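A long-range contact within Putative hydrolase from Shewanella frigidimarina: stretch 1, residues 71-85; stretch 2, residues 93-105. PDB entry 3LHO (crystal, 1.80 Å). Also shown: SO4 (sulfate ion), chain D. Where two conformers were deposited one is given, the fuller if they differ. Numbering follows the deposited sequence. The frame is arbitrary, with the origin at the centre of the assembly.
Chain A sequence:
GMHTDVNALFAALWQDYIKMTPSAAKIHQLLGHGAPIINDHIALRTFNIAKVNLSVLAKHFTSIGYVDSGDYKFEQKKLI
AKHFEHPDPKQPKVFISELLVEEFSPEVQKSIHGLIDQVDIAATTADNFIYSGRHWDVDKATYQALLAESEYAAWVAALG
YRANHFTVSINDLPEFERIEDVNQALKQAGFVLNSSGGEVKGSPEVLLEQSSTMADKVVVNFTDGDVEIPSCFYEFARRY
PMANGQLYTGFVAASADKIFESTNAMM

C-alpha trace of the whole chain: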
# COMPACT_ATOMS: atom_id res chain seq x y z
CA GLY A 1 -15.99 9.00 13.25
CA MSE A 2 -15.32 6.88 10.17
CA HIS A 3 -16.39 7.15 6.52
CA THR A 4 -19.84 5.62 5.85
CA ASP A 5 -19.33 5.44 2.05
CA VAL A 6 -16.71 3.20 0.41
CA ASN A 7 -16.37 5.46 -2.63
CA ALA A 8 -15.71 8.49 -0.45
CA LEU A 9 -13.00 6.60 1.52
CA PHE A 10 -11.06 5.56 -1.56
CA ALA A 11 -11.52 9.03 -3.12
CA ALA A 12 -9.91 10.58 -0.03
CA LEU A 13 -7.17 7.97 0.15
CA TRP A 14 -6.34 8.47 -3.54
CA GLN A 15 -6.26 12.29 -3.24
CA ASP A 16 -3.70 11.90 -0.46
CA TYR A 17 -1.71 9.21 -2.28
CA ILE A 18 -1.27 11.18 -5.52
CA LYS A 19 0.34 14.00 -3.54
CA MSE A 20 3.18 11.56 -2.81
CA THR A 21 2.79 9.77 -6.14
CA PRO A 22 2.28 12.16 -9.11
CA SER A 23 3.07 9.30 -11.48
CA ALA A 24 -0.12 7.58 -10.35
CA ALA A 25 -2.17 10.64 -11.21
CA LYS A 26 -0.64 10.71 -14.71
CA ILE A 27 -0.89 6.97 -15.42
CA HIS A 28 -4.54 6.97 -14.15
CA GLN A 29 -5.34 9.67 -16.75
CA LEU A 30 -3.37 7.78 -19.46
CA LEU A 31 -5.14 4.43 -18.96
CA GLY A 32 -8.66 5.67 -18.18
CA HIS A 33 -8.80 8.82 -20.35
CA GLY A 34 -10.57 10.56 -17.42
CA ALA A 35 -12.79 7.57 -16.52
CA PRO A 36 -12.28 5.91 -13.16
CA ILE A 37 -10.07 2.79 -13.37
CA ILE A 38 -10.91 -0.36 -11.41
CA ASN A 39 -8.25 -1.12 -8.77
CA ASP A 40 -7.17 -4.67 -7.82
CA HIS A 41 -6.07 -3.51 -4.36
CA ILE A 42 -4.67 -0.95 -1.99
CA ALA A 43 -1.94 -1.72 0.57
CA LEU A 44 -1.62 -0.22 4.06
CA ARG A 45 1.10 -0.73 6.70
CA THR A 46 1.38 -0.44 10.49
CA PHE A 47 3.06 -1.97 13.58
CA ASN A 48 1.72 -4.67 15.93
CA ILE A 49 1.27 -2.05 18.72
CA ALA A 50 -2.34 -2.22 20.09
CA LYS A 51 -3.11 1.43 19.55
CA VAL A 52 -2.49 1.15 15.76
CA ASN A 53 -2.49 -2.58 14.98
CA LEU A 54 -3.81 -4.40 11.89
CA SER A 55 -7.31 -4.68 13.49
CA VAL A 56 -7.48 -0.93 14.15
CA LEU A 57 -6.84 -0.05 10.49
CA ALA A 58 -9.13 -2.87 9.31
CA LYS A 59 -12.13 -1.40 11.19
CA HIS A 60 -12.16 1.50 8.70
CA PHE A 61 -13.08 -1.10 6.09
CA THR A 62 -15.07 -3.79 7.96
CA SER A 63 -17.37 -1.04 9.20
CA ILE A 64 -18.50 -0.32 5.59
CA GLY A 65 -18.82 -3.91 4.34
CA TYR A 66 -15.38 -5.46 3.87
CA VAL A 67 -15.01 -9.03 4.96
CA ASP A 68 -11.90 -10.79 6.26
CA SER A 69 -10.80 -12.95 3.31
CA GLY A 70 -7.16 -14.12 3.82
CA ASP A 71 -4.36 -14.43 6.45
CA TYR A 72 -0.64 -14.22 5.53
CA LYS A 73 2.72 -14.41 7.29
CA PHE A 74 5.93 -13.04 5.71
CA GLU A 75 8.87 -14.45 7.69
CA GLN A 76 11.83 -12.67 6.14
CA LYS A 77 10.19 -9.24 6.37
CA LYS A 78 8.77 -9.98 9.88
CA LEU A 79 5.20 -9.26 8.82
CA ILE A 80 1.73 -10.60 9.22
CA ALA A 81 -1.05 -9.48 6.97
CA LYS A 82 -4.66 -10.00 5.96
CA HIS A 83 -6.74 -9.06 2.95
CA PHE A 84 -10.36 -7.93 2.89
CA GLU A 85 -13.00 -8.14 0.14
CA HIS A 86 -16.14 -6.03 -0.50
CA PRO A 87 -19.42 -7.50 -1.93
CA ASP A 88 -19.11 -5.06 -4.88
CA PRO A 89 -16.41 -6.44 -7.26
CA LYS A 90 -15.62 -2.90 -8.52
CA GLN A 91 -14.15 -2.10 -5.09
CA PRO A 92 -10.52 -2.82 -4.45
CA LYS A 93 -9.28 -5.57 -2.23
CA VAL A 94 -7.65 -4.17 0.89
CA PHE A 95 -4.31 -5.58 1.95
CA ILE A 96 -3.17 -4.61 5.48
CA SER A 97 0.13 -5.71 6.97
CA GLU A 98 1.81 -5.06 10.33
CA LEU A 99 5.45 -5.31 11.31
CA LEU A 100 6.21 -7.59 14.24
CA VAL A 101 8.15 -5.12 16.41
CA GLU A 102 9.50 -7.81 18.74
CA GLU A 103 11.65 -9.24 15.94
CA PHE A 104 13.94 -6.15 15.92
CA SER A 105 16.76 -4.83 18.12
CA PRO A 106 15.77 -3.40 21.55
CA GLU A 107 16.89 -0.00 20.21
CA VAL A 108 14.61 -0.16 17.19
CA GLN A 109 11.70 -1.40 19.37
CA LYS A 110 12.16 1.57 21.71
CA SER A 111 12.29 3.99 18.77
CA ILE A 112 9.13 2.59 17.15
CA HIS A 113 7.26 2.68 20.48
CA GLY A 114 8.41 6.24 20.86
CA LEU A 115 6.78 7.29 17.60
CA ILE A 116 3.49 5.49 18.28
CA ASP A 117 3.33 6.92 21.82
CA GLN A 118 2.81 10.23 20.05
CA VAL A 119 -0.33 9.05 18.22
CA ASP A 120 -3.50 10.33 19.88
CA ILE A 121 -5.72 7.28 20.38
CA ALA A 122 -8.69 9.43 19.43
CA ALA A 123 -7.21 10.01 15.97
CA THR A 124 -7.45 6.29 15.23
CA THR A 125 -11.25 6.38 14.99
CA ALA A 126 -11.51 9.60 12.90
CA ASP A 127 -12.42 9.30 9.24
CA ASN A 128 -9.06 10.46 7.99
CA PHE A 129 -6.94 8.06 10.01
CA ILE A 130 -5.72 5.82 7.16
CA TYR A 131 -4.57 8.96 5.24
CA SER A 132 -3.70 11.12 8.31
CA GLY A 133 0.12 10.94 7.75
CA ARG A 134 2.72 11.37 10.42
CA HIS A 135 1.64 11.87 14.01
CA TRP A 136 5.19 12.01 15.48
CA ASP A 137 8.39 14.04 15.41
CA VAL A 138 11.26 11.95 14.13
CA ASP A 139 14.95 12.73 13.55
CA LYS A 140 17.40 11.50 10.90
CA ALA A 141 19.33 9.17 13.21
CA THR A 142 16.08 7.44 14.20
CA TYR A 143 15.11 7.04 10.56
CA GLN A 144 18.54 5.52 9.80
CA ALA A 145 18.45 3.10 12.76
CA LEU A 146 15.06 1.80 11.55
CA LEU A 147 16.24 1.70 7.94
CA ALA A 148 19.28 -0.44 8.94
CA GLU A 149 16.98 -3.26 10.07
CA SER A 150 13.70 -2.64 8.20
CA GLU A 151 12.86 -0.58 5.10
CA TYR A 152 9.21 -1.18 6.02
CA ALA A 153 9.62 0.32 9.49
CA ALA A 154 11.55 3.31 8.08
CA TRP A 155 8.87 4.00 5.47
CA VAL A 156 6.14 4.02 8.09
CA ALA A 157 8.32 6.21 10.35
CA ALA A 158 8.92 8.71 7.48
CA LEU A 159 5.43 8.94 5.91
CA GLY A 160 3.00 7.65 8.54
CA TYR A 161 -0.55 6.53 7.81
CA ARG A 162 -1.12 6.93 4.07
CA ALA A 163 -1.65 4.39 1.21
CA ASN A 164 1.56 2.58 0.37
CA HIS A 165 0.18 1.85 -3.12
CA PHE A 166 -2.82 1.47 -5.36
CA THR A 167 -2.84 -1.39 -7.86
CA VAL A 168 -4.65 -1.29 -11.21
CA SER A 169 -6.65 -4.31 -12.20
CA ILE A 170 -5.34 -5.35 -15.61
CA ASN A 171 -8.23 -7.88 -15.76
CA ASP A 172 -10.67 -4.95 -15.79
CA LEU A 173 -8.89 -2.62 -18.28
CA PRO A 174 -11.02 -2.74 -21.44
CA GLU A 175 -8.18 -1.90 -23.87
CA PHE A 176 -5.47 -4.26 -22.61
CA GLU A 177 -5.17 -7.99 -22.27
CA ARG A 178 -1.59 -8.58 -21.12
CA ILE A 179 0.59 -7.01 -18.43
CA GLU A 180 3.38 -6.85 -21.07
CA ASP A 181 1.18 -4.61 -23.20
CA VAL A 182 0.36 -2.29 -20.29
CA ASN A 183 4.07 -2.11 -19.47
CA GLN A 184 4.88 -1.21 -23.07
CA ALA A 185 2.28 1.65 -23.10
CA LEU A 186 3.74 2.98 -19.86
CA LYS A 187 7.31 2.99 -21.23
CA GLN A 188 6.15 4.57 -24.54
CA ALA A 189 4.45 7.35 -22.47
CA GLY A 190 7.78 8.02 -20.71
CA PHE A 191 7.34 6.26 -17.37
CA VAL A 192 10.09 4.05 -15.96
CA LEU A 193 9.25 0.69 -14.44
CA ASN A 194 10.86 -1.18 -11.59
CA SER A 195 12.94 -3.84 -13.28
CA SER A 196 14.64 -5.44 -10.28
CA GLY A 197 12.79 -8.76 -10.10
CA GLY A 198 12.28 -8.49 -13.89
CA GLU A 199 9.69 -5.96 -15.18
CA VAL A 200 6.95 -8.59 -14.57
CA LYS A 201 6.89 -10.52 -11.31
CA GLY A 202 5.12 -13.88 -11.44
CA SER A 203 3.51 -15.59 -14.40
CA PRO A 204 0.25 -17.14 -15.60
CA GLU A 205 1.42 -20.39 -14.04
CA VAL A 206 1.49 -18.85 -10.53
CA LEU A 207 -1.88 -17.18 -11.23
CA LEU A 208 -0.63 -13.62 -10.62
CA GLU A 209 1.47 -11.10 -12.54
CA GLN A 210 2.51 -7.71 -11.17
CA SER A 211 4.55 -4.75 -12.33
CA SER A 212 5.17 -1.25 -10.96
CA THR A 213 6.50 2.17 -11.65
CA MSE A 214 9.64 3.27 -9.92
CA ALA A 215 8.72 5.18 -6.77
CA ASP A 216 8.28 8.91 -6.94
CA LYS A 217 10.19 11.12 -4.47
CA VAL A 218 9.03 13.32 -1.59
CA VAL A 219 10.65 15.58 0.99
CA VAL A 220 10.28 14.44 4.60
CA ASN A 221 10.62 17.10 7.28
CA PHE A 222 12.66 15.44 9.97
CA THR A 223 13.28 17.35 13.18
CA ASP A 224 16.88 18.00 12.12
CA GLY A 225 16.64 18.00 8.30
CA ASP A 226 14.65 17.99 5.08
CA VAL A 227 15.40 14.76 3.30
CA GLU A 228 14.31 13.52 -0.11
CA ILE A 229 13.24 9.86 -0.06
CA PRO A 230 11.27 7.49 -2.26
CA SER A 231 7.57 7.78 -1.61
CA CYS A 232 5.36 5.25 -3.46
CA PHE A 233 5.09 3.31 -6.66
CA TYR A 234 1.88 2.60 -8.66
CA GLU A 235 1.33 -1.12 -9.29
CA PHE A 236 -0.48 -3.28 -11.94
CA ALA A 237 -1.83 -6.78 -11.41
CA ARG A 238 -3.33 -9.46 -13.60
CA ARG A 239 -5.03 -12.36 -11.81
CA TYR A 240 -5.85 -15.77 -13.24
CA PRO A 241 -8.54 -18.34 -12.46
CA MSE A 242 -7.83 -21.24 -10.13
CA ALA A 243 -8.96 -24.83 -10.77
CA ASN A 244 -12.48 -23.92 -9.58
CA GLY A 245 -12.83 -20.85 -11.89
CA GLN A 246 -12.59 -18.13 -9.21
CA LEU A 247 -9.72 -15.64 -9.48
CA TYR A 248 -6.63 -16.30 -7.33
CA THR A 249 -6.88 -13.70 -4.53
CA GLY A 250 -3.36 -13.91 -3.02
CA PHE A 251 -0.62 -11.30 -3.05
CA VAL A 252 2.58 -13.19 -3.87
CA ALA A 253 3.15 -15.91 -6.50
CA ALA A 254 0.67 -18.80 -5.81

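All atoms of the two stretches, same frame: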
# COMPACT_ATOMS: atom_id res chain seq x y z
N ASP A 71 -5.40 -14.65 5.42
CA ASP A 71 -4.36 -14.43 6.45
C ASP A 71 -3.00 -14.81 5.86
O ASP A 71 -2.92 -15.81 5.16
CB ASP A 71 -4.64 -15.30 7.69
CG ASP A 71 -5.76 -14.75 8.57
OD1 ASP A 71 -6.35 -13.70 8.21
OD2 ASP A 71 -6.03 -15.37 9.62
N TYR A 72 -1.98 -14.01 6.10
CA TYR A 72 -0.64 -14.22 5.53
C TYR A 72 0.43 -13.97 6.58
O TYR A 72 0.30 -13.10 7.42
CB TYR A 72 -0.39 -13.23 4.39
CG TYR A 72 -1.49 -13.23 3.35
CD1 TYR A 72 -1.49 -14.16 2.32
CD2 TYR A 72 -2.53 -12.33 3.42
CE1 TYR A 72 -2.52 -14.17 1.37
CE2 TYR A 72 -3.56 -12.33 2.49
CZ TYR A 72 -3.54 -13.24 1.45
OH TYR A 72 -4.56 -13.25 0.55
N LYS A 73 1.53 -14.71 6.51
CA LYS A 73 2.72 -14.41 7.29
C LYS A 73 3.90 -14.26 6.34
O LYS A 73 4.09 -15.10 5.47
CB LYS A 73 2.99 -15.53 8.28
CG LYS A 73 4.19 -15.24 9.25
CD LYS A 73 4.11 -16.16 10.50
CE LYS A 73 4.74 -15.52 11.76
NZ LYS A 73 3.87 -15.75 12.97
N PHE A 74 4.68 -13.20 6.48
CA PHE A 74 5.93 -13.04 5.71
C PHE A 74 7.15 -13.07 6.63
O PHE A 74 7.45 -12.11 7.33
CB PHE A 74 5.83 -11.75 4.90
CG PHE A 74 4.68 -11.77 3.93
CD1 PHE A 74 4.76 -12.48 2.74
CD2 PHE A 74 3.48 -11.13 4.24
CE1 PHE A 74 3.68 -12.53 1.86
CE2 PHE A 74 2.40 -11.16 3.35
CZ PHE A 74 2.49 -11.85 2.17
N GLU A 75 7.86 -14.20 6.65
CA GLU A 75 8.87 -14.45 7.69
C GLU A 75 10.08 -13.55 7.57
O GLU A 75 10.50 -12.95 8.55
CB GLU A 75 9.33 -15.90 7.67
CG GLU A 75 9.72 -16.40 9.05
CD GLU A 75 8.52 -16.44 9.99
OE1 GLU A 75 7.45 -16.93 9.54
OE2 GLU A 75 8.64 -15.97 11.14
N GLN A 76 10.62 -13.44 6.37
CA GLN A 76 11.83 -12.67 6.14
C GLN A 76 11.64 -11.19 6.47
O GLN A 76 12.51 -10.55 7.04
CB GLN A 76 12.27 -12.83 4.68
CG GLN A 76 13.45 -11.94 4.29
CD GLN A 76 14.36 -12.61 3.27
OE1 GLN A 76 13.89 -13.19 2.29
NE2 GLN A 76 15.67 -12.53 3.51
N LYS A 77 10.47 -10.65 6.13
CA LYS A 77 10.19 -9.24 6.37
C LYS A 77 9.59 -8.97 7.76
O LYS A 77 9.35 -7.80 8.11
CB LYS A 77 9.25 -8.72 5.28
CG LYS A 77 9.92 -8.40 3.93
CD LYS A 77 8.86 -8.14 2.87
CE LYS A 77 9.42 -7.69 1.53
NZ LYS A 77 8.39 -7.92 0.45
N LYS A 78 9.32 -10.04 8.51
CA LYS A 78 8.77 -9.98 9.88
C LYS A 78 7.38 -9.35 9.91
O LYS A 78 7.10 -8.41 10.65
CB LYS A 78 9.74 -9.25 10.84
CG LYS A 78 11.18 -9.78 10.83
CD LYS A 78 11.25 -11.28 11.02
CE LYS A 78 12.71 -11.78 10.92
NZ LYS A 78 12.86 -13.05 10.14
N LEU A 79 6.52 -9.86 9.04
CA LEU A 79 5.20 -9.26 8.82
C LEU A 79 4.10 -10.29 8.95
O LEU A 79 4.29 -11.46 8.58
CB LEU A 79 5.08 -8.72 7.39
CG LEU A 79 5.96 -7.57 6.88
CD1 LEU A 79 5.58 -7.19 5.43
CD2 LEU A 79 5.81 -6.36 7.82
N ILE A 80 2.96 -9.85 9.48
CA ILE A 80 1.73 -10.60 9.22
C ILE A 80 0.77 -9.70 8.47
O ILE A 80 0.85 -8.46 8.50
CB ILE A 80 1.08 -11.22 10.48
CG1 ILE A 80 0.67 -10.13 11.48
CG2 ILE A 80 2.02 -12.27 11.11
CD1 ILE A 80 -0.46 -10.58 12.44
N ALA A 81 -0.12 -10.32 7.72
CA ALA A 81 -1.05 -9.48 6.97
C ALA A 81 -2.36 -10.22 6.77
O ALA A 81 -2.47 -11.47 6.97
CB ALA A 81 -0.45 -9.08 5.61
N LYS A 82 -3.35 -9.45 6.34
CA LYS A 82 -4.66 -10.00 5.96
C LYS A 82 -5.13 -9.19 4.76
O LYS A 82 -4.69 -8.01 4.57
CB LYS A 82 -5.69 -9.83 7.09
CG LYS A 82 -5.37 -10.43 8.49
CD LYS A 82 -6.40 -9.99 9.59
CE LYS A 82 -7.74 -10.64 9.47
NZ LYS A 82 -7.73 -12.15 9.61
N HIS A 83 -6.01 -9.80 3.96
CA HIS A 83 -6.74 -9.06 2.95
C HIS A 83 -8.23 -9.18 3.18
O HIS A 83 -8.71 -10.15 3.79
CB HIS A 83 -6.27 -9.43 1.51
CG HIS A 83 -7.14 -10.41 0.80
ND1 HIS A 83 -6.86 -11.77 0.77
CD2 HIS A 83 -8.25 -10.23 0.05
CE1 HIS A 83 -7.81 -12.37 0.05
NE2 HIS A 83 -8.66 -11.46 -0.40
N PHE A 84 -8.93 -8.12 2.74
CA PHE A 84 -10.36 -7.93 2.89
C PHE A 84 -11.00 -7.69 1.52
O PHE A 84 -10.41 -7.03 0.66
CB PHE A 84 -10.67 -6.74 3.84
CG PHE A 84 -10.00 -6.86 5.18
CD1 PHE A 84 -8.64 -6.54 5.32
CD2 PHE A 84 -10.70 -7.33 6.27
CE1 PHE A 84 -8.00 -6.69 6.53
CE2 PHE A 84 -10.07 -7.49 7.52
CZ PHE A 84 -8.71 -7.15 7.64
N GLU A 85 -12.22 -8.23 1.36
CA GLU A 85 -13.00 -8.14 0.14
C GLU A 85 -14.39 -7.53 0.40
O GLU A 85 -14.98 -7.74 1.48
CB GLU A 85 -13.19 -9.52 -0.46
CG GLU A 85 -11.89 -10.12 -0.97
CD GLU A 85 -12.02 -11.53 -1.50
OE1 GLU A 85 -13.17 -12.02 -1.64
OE2 GLU A 85 -10.96 -12.15 -1.75
N LYS A 93 -9.68 -4.87 -3.39
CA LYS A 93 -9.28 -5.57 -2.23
C LYS A 93 -8.41 -4.66 -1.38
O LYS A 93 -7.72 -3.81 -1.88
CB LYS A 93 -8.46 -6.84 -2.57
CG LYS A 93 -9.19 -7.84 -3.44
CD LYS A 93 -8.26 -9.01 -3.74
CE LYS A 93 -8.68 -9.78 -4.94
NZ LYS A 93 -8.35 -8.99 -6.16
N VAL A 94 -8.40 -4.92 -0.08
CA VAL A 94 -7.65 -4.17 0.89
C VAL A 94 -6.66 -5.11 1.60
O VAL A 94 -7.02 -6.07 2.25
CB VAL A 94 -8.58 -3.44 1.89
CG1 VAL A 94 -7.74 -2.79 3.02
CG2 VAL A 94 -9.46 -2.45 1.13
N PHE A 95 -5.39 -4.82 1.39
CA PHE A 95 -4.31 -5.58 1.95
C PHE A 95 -3.70 -4.75 3.08
O PHE A 95 -3.27 -3.59 2.85
CB PHE A 95 -3.28 -5.82 0.87
CG PHE A 95 -2.17 -6.73 1.30
CD1 PHE A 95 -2.33 -8.11 1.30
CD2 PHE A 95 -0.95 -6.17 1.73
CE1 PHE A 95 -1.27 -8.97 1.72
CE2 PHE A 95 0.10 -6.98 2.14
CZ PHE A 95 -0.06 -8.40 2.13
N ILE A 96 -3.68 -5.32 4.29
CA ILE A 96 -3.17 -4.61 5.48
C ILE A 96 -2.14 -5.49 6.15
O ILE A 96 -2.38 -6.66 6.49
CB ILE A 96 -4.26 -4.15 6.48
CG1 ILE A 96 -5.44 -3.44 5.80
CG2 ILE A 96 -3.61 -3.26 7.59
CD1 ILE A 96 -6.60 -3.05 6.82
N SER A 97 -0.92 -4.96 6.28
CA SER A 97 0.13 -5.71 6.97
C SER A 97 0.58 -4.96 8.23
O SER A 97 0.25 -3.78 8.42
CB SER A 97 1.30 -5.97 6.03
OG SER A 97 1.98 -4.77 5.67
N GLU A 98 1.23 -5.68 9.14
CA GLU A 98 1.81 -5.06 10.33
C GLU A 98 3.16 -5.69 10.61
O GLU A 98 3.29 -6.88 10.56
CB GLU A 98 0.92 -5.17 11.58
CG GLU A 98 0.71 -6.53 12.11
CD GLU A 98 -0.21 -6.56 13.33
OE1 GLU A 98 -0.85 -5.55 13.74
OE2 GLU A 98 -0.34 -7.65 13.85
N LEU A 99 4.12 -4.84 10.95
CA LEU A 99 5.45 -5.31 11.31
C LEU A 99 5.44 -5.88 12.72
O LEU A 99 4.85 -5.31 13.64
CB LEU A 99 6.44 -4.13 11.21
CG LEU A 99 7.96 -4.45 11.33
CD1 LEU A 99 8.48 -5.11 10.07
CD2 LEU A 99 8.71 -3.14 11.59
N LEU A 100 6.12 -7.00 12.92
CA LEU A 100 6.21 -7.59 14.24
C LEU A 100 7.40 -6.96 14.97
O LEU A 100 8.55 -7.34 14.78
CB LEU A 100 6.35 -9.10 14.10
CG LEU A 100 5.24 -9.78 13.28
CD1 LEU A 100 5.58 -11.25 13.12
CD2 LEU A 100 3.89 -9.65 14.01
N VAL A 101 7.11 -5.96 15.81
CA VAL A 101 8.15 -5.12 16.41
C VAL A 101 9.13 -5.89 17.29
O VAL A 101 10.30 -5.51 17.38
CB VAL A 101 7.52 -3.97 17.17
CG1 VAL A 101 8.58 -3.17 17.96
CG2 VAL A 101 6.76 -3.08 16.15
N GLU A 102 8.67 -7.00 17.87
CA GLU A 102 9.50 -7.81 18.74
C GLU A 102 10.63 -8.50 17.99
O GLU A 102 11.51 -9.05 18.63
CB GLU A 102 8.67 -8.90 19.45
CG GLU A 102 7.58 -8.34 20.36
CD GLU A 102 6.34 -7.86 19.62
OE1 GLU A 102 6.19 -8.15 18.36
OE2 GLU A 102 5.56 -7.14 20.31
N GLU A 103 10.61 -8.52 16.67
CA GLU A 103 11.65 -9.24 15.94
C GLU A 103 12.90 -8.35 15.75
O GLU A 103 13.84 -8.79 15.14
CB GLU A 103 11.14 -9.72 14.58
CG GLU A 103 9.90 -10.62 14.67
CD GLU A 103 10.22 -12.02 15.15
OE1 GLU A 103 11.40 -12.28 15.37
OE2 GLU A 103 9.31 -12.86 15.29
N PHE A 104 12.88 -7.10 16.22
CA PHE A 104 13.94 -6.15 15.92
C PHE A 104 14.75 -5.87 17.15
O PHE A 104 14.35 -6.26 18.24
CB PHE A 104 13.32 -4.86 15.26
CG PHE A 104 12.74 -5.17 13.96
CD1 PHE A 104 13.55 -5.27 12.83
CD2 PHE A 104 11.41 -5.57 13.87
CE1 PHE A 104 13.04 -5.68 11.61
CE2 PHE A 104 10.88 -5.99 12.64
CZ PHE A 104 11.69 -6.04 11.52
N SER A 105 15.91 -5.22 16.99
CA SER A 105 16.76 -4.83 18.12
C SER A 105 15.99 -4.05 19.19
O SER A 105 15.05 -3.32 18.86
CB SER A 105 17.98 -3.99 17.65
OG SER A 105 17.63 -2.62 17.33
S SO4 D . 8.61 -15.28 3.32
O1 SO4 D . 7.62 -14.70 2.42
O2 SO4 D . 9.39 -16.27 2.59
O3 SO4 D . 9.50 -14.23 3.81
O4 SO4 D . 7.91 -15.94 4.43
O HOH W 1 8.22 -13.28 12.00

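The phenyl ring of F95 reaches past its own neighbour in the sheet: F95 CZ lies 3.6 Å from A81 CB, and beyond it the ring meets two aromatic residues of the next strand, with F95 CE1 4.0 Å from Y72 CD2 and F95 CZ 3.9 Å from F74 CE2. The small methyl of A81 leaves room for this span, and the Y72 and F95 rings meet obliquely, their planes at 47°.

Strand 79-85 is central here. A type I turn, E75 to K78, connects it to strand 71-74, with which it pairs through backbone hydrogen bonds such as Y72 N to A81 O, 2.7 Å; on its other side it pairs with strand 93-99, which runs antiparallel to it at 163°. Across the latter border, I80 and E98, K82 and I96, and F84 and V94 form the hydrogen-bonded pairs, each joined by two backbone bonds; I96 N to K82 O, at 2.9 Å, is essentially linear. One further bond, L100 N to K78 O at 2.8 Å, extends the ladder beyond the last bridge. Between these pairs, CA-H...O contacts such as H83 CA to V94 O, 3.1 Å, fill the narrow spacing; A81 and S97, both small, bring their CA atoms to 4.0 Å.

Alternation sends L79, A81, H83, F95, S97 and L99 to one face. There L79 CD2 packs 3.7 Å from L99 CD1, branched aliphatic ends suiting a buried site. H83 serves as a polar link within its own stretch: its ND1 shares a 2.7 Å hydrogen bond with Y72 OH, and its NE2 donates to E85 OE2 at 2.8 Å.

On the other face, F84 CE1 touches I96 CD1 at 3.9 Å, an apolar match for a buried position. K82 instead uses its long, flexible chain to carry a charge to D71, where K82 NZ and D71 OD1 form a 2.5 Å salt bridge.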